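Long-range contact in methylglyoxal reductase (NADPH-dependent) (Candida albicans SC5314, PDB 6KWS), which probably reduces methylglyoxal with NADPH, which its Rossmann-type domain binds: residues I230-V243 against L263-D275. The protein carries 1 engineered substitution. Residues are numbered along the deposited sequence; the frame is centred on the assembly and turned at random.
Sequences IPASKGGWVDVRDV and LNSGRFTSQSLVD
Trp237 lays most of its side chain against 263-275, starting with CB, 3.9 Å from Phe268 CD1. CG stands between backbone N and carbonyl carbon (chi1 70°), which lays the indole back over the partner strand: CG and CD1 come near Gly266 O, CD1 at 3.3 Å, NE1 runs beside Gly266 C, CE2 and CZ3 approach Ser265 CB, and CZ2 and CH2 meet both CB and OG of Ser265. There Ser265 CB makes a CH-pi contact over one face, 3.8 Å from the centroid of the six-membered ring, while Ser265 OG hydrogen-bonds to Tyr321 O. Both Ser265 and Gly266 face Trp237, a classic beta bulge: Trp237 O accepts from Ser265 N at 2.8 Å and weakly from Gly266 N. Beyond it the antiparallel ladder continues, Gly235 and Phe268 exchanging two hydrogen bonds, with Gly235 N over one face of the Phe268 ring. Where 230-243 begins, Ile230 CD1 meets Val274 CG2 at 3.8 Å, tip to tip. Strand 234-239 lies between 260-269, antiparallel to it, and the edge strand 196-198, parallel to it, in the Rossmann-type sheet. Helix 323-337 packs on Trp237, helix 295-303 on Arg267 and Thr269, and Val243 touches Ile13, an NADPH-binding residue of helix 12-23.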
loop_
_atom_site.group_PDB
_atom_site.type_symbol
_atom_site.label_atom_id
_atom_site.label_comp_id
_atom_site.label_asym_id
_atom_site.label_seq_id
_atom_site.Cartn_x
_atom_site.Cartn_y
_atom_site.Cartn_z
ATOM N N ILE A 230 10.613 24.426 2.956
ATOM C CA ILE A 230 10.257 23.025 3.175
ATOM C C ILE A 230 8.915 22.756 2.507
ATOM O O ILE A 230 7.982 23.545 2.696
ATOM C CB ILE A 230 10.194 22.736 4.666
ATOM C CG1 ILE A 230 11.597 22.881 5.266
ATOM C CG2 ILE A 230 9.547 21.381 4.919
ATOM C CD1 ILE A 230 11.612 22.836 6.759
ATOM N N PRO A 231 8.766 21.673 1.741
ATOM C CA PRO A 231 7.486 21.436 1.068
ATOM C C PRO A 231 6.353 21.351 2.077
ATOM O O PRO A 231 6.555 21.056 3.259
ATOM C CB PRO A 231 7.688 20.094 0.352
ATOM C CG PRO A 231 9.150 19.850 0.359
ATOM C CD PRO A 231 9.671 20.519 1.595
ATOM N N ALA A 232 5.156 21.666 1.613
ATOM C CA ALA A 232 3.966 21.339 2.367
ATOM C C ALA A 232 3.567 19.920 1.977
ATOM O O ALA A 232 3.439 19.599 0.788
ATOM C CB ALA A 232 2.844 22.338 2.095
ATOM N N SER A 233 3.460 19.060 2.978
ATOM C CA SER A 233 3.014 17.693 2.794
ATOM C C SER A 233 2.501 17.270 4.146
ATOM O O SER A 233 3.176 17.501 5.155
ATOM C CB SER A 233 4.136 16.756 2.345
ATOM O OG SER A 233 4.512 17.030 1.007
ATOM N N LYS A 234 1.314 16.688 4.179
ATOM C CA LYS A 234 0.847 16.242 5.464
ATOM C C LYS A 234 -0.172 15.139 5.257
ATOM O O LYS A 234 -0.795 15.044 4.194
ATOM C CB LYS A 234 0.277 17.412 6.259
ATOM C CG LYS A 234 -1.004 17.952 5.730
ATOM C CD LYS A 234 -1.235 19.289 6.402
ATOM C CE LYS A 234 -2.691 19.601 6.572
ATOM N NZ LYS A 234 -2.898 21.027 6.279
ATOM N N GLY A 235 -0.306 14.290 6.272
ATOM C CA GLY A 235 -1.332 13.273 6.247
ATOM C C GLY A 235 -1.047 12.218 7.292
ATOM O O GLY A 235 -0.227 12.412 8.191
ATOM N N GLY A 236 -1.776 11.122 7.185
ATOM C CA GLY A 236 -1.434 9.960 7.949
ATOM C C GLY A 236 -0.344 9.176 7.257
ATOM O O GLY A 236 -0.163 9.249 6.044
ATOM N N TRP A 237 0.410 8.418 8.042
ATOM C CA TRP A 237 1.451 7.571 7.495
ATOM C C TRP A 237 1.396 6.248 8.242
ATOM O O TRP A 237 0.808 6.148 9.321
ATOM C CB TRP A 237 2.837 8.227 7.639
ATOM C CG TRP A 237 3.220 8.229 9.076
ATOM C CD1 TRP A 237 2.854 9.139 10.029
ATOM C CD2 TRP A 237 3.951 7.205 9.757
ATOM N NE1 TRP A 237 3.331 8.750 11.262
ATOM C CE2 TRP A 237 4.009 7.566 11.118
ATOM C CE3 TRP A 237 4.565 6.017 9.341
ATOM C CZ2 TRP A 237 4.657 6.785 12.064
ATOM C CZ3 TRP A 237 5.212 5.254 10.274
ATOM C CH2 TRP A 237 5.254 5.638 11.627
ATOM N N VAL A 238 2.040 5.239 7.669
ATOM C CA VAL A 238 2.200 3.943 8.316
ATOM C C VAL A 238 3.416 3.290 7.678
ATOM O O VAL A 238 3.697 3.510 6.497
ATOM C CB VAL A 238 0.919 3.093 8.155
ATOM C CG1 VAL A 238 0.630 2.904 6.688
ATOM C CG2 VAL A 238 1.058 1.761 8.827
ATOM N N ASP A 239 4.167 2.527 8.468
ATOM C CA ASP A 239 5.360 1.873 7.944
ATOM C C ASP A 239 4.976 0.683 7.069
ATOM O O ASP A 239 4.033 -0.056 7.375
ATOM C CB ASP A 239 6.268 1.423 9.092
ATOM C CG ASP A 239 7.600 0.849 8.609
ATOM O OD1 ASP A 239 7.667 -0.355 8.243
ATOM O OD2 ASP A 239 8.591 1.604 8.618
ATOM N N VAL A 240 5.737 0.497 5.981
ATOM C CA VAL A 240 5.450 -0.522 4.972
ATOM C C VAL A 240 5.485 -1.919 5.566
ATOM O O VAL A 240 4.734 -2.805 5.134
ATOM C CB VAL A 240 6.443 -0.399 3.798
ATOM C CG1 VAL A 240 7.855 -0.602 4.289
ATOM C CG2 VAL A 240 6.111 -1.393 2.680
ATOM N N ARG A 241 6.353 -2.147 6.557
ATOM C CA ARG A 241 6.459 -3.467 7.162
ATOM C C ARG A 241 5.197 -3.830 7.942
ATOM O O ARG A 241 4.779 -4.995 7.951
ATOM C CB ARG A 241 7.702 -3.511 8.041
ATOM C CG ARG A 241 8.973 -3.519 7.207
ATOM C CD ARG A 241 10.190 -3.131 8.010
ATOM N NE ARG A 241 10.079 -1.774 8.543
ATOM C CZ ARG A 241 11.058 -1.146 9.193
ATOM N NH1 ARG A 241 12.227 -1.744 9.380
ATOM N NH2 ARG A 241 10.875 0.088 9.643
ATOM N N ASP A 242 4.563 -2.844 8.588
ATOM C CA ASP A 242 3.292 -3.105 9.264
ATOM C C ASP A 242 2.154 -3.311 8.269
ATOM O O ASP A 242 1.245 -4.111 8.512
ATOM C CB ASP A 242 2.988 -1.966 10.231
ATOM C CG ASP A 242 4.066 -1.826 11.288
ATOM O OD1 ASP A 242 4.604 -2.899 11.686
ATOM O OD2 ASP A 242 4.396 -0.675 11.700
ATOM N N VAL A 243 2.188 -2.615 7.141
ATOM C CA VAL A 243 1.199 -2.864 6.108
ATOM C C VAL A 243 1.346 -4.286 5.593
ATOM O O VAL A 243 0.378 -5.060 5.572
ATOM C CB VAL A 243 1.338 -1.822 4.980
ATOM C CG1 VAL A 243 0.328 -2.075 3.877
ATOM C CG2 VAL A 243 1.175 -0.410 5.539
ATOM N N LEU A 263 -4.932 1.126 7.972
ATOM C CA LEU A 263 -3.545 1.044 8.407
ATOM C C LEU A 263 -2.989 2.448 8.491
ATOM O O LEU A 263 -2.679 3.077 7.470
ATOM C CB LEU A 263 -2.704 0.153 7.504
ATOM C CG LEU A 263 -2.636 -1.081 8.399
ATOM C CD1 LEU A 263 -3.832 -1.995 8.139
ATOM C CD2 LEU A 263 -1.316 -1.806 8.389
ATOM N N ASN A 264 -2.886 2.934 9.727
ATOM C CA ASN A 264 -2.335 4.249 9.992
ATOM C C ASN A 264 -1.691 4.247 11.369
ATOM O O ASN A 264 -2.318 3.872 12.363
ATOM C CB ASN A 264 -3.406 5.334 9.906
ATOM C CG ASN A 264 -2.819 6.728 10.081
ATOM O OD1 ASN A 264 -2.301 7.308 9.141
ATOM N ND2 ASN A 264 -2.885 7.255 11.290
ATOM N N SER A 265 -0.438 4.667 11.410
ATOM C CA SER A 265 0.317 4.801 12.635
ATOM C C SER A 265 0.246 6.194 13.260
ATOM O O SER A 265 0.495 6.335 14.460
ATOM C CB SER A 265 1.775 4.459 12.348
ATOM O OG SER A 265 2.502 4.313 13.552
ATOM N N GLY A 266 -0.037 7.231 12.490
ATOM C CA GLY A 266 0.032 8.560 13.043
ATOM C C GLY A 266 -0.005 9.601 11.948
ATOM O O GLY A 266 -0.307 9.311 10.791
ATOM N N ARG A 267 0.313 10.821 12.346
ATOM C CA ARG A 267 0.208 11.977 11.476
ATOM C C ARG A 267 1.593 12.576 11.274
ATOM O O ARG A 267 2.482 12.431 12.121
ATOM C CB ARG A 267 -0.752 13.011 12.078
ATOM C CG ARG A 267 -2.178 12.538 12.168
ATOM C CD ARG A 267 -2.728 12.204 10.790
ATOM N NE ARG A 267 -4.167 12.463 10.697
ATOM C CZ ARG A 267 -4.836 12.603 9.550
ATOM N NH1 ARG A 267 -4.200 12.517 8.384
ATOM N NH2 ARG A 267 -6.147 12.842 9.567
ATOM N N PHE A 268 1.786 13.231 10.135
ATOM C CA PHE A 268 3.049 13.918 9.886
ATOM C C PHE A 268 2.790 15.170 9.061
ATOM O O PHE A 268 1.801 15.257 8.320
ATOM C CB PHE A 268 4.054 13.041 9.126
ATOM C CG PHE A 268 3.753 12.939 7.667
ATOM C CD1 PHE A 268 2.771 12.069 7.208
ATOM C CD2 PHE A 268 4.406 13.749 6.754
ATOM C CE1 PHE A 268 2.459 11.993 5.849
ATOM C CE2 PHE A 268 4.101 13.683 5.409
ATOM C CZ PHE A 268 3.127 12.805 4.950
ATOM N N THR A 269 3.705 16.129 9.189
ATOM C CA THR A 269 3.939 17.126 8.154
ATOM C C THR A 269 5.393 17.033 7.709
ATOM O O THR A 269 6.201 16.322 8.308
ATOM C CB THR A 269 3.634 18.549 8.627
ATOM O OG1 THR A 269 4.777 19.075 9.315
ATOM C CG2 THR A 269 2.425 18.563 9.533
ATOM N N SER A 270 5.731 17.748 6.637
ATOM C CA SER A 270 7.111 17.711 6.171
ATOM C C SER A 270 8.064 18.179 7.251
ATOM O O SER A 270 9.186 17.671 7.352
ATOM C CB SER A 270 7.280 18.558 4.920
ATOM O OG SER A 270 6.717 17.883 3.823
ATOM N N GLN A 271 7.631 19.127 8.080
ATOM C CA GLN A 271 8.485 19.570 9.172
ATOM C C GLN A 271 8.766 18.429 10.146
ATOM O O GLN A 271 9.859 18.356 10.722
ATOM C CB GLN A 271 7.844 20.764 9.883
ATOM C CG GLN A 271 8.683 21.321 11.000
ATOM C CD GLN A 271 9.905 22.079 10.502
ATOM O OE1 GLN A 271 9.792 23.059 9.752
ATOM N NE2 GLN A 271 11.085 21.633 10.928
ATOM N N SER A 272 7.806 17.515 10.323
ATOM C CA SER A 272 8.056 16.353 11.162
ATOM C C SER A 272 9.253 15.581 10.646
ATOM O O SER A 272 10.115 15.158 11.426
ATOM C CB SER A 272 6.830 15.450 11.191
ATOM O OG SER A 272 5.685 16.184 11.559
ATOM N N LEU A 273 9.330 15.410 9.326
ATOM C CA LEU A 273 10.397 14.616 8.730
ATOM C C LEU A 273 11.731 15.338 8.814
ATOM O O LEU A 273 12.745 14.740 9.189
ATOM C CB LEU A 273 10.043 14.302 7.284
ATOM C CG LEU A 273 8.630 13.772 7.097
ATOM C CD1 LEU A 273 8.396 13.474 5.626
ATOM C CD2 LEU A 273 8.412 12.532 7.969
ATOM N N VAL A 274 11.741 16.627 8.450
ATOM C CA VAL A 274 12.928 17.472 8.598
ATOM C C VAL A 274 13.509 17.348 10.003
ATOM O O VAL A 274 14.689 17.021 10.177
ATOM C CB VAL A 274 12.595 18.934 8.266
ATOM C CG1 VAL A 274 13.805 19.805 8.518
ATOM C CG2 VAL A 274 12.140 19.041 6.819
ATOM N N ASP A 275 12.673 17.579 11.025
ATOM C CA ASP A 275 13.130 17.512 12.416
ATOM C C ASP A 275 13.781 16.169 12.742
ATOM O O ASP A 275 14.851 16.127 13.367
ATOM C CB ASP A 275 11.967 17.771 13.378
ATOM C CG ASP A 275 11.533 19.241 13.415
ATOM O OD1 ASP A 275 12.273 20.108 12.878
ATOM O OD2 ASP A 275 10.446 19.526 13.991
#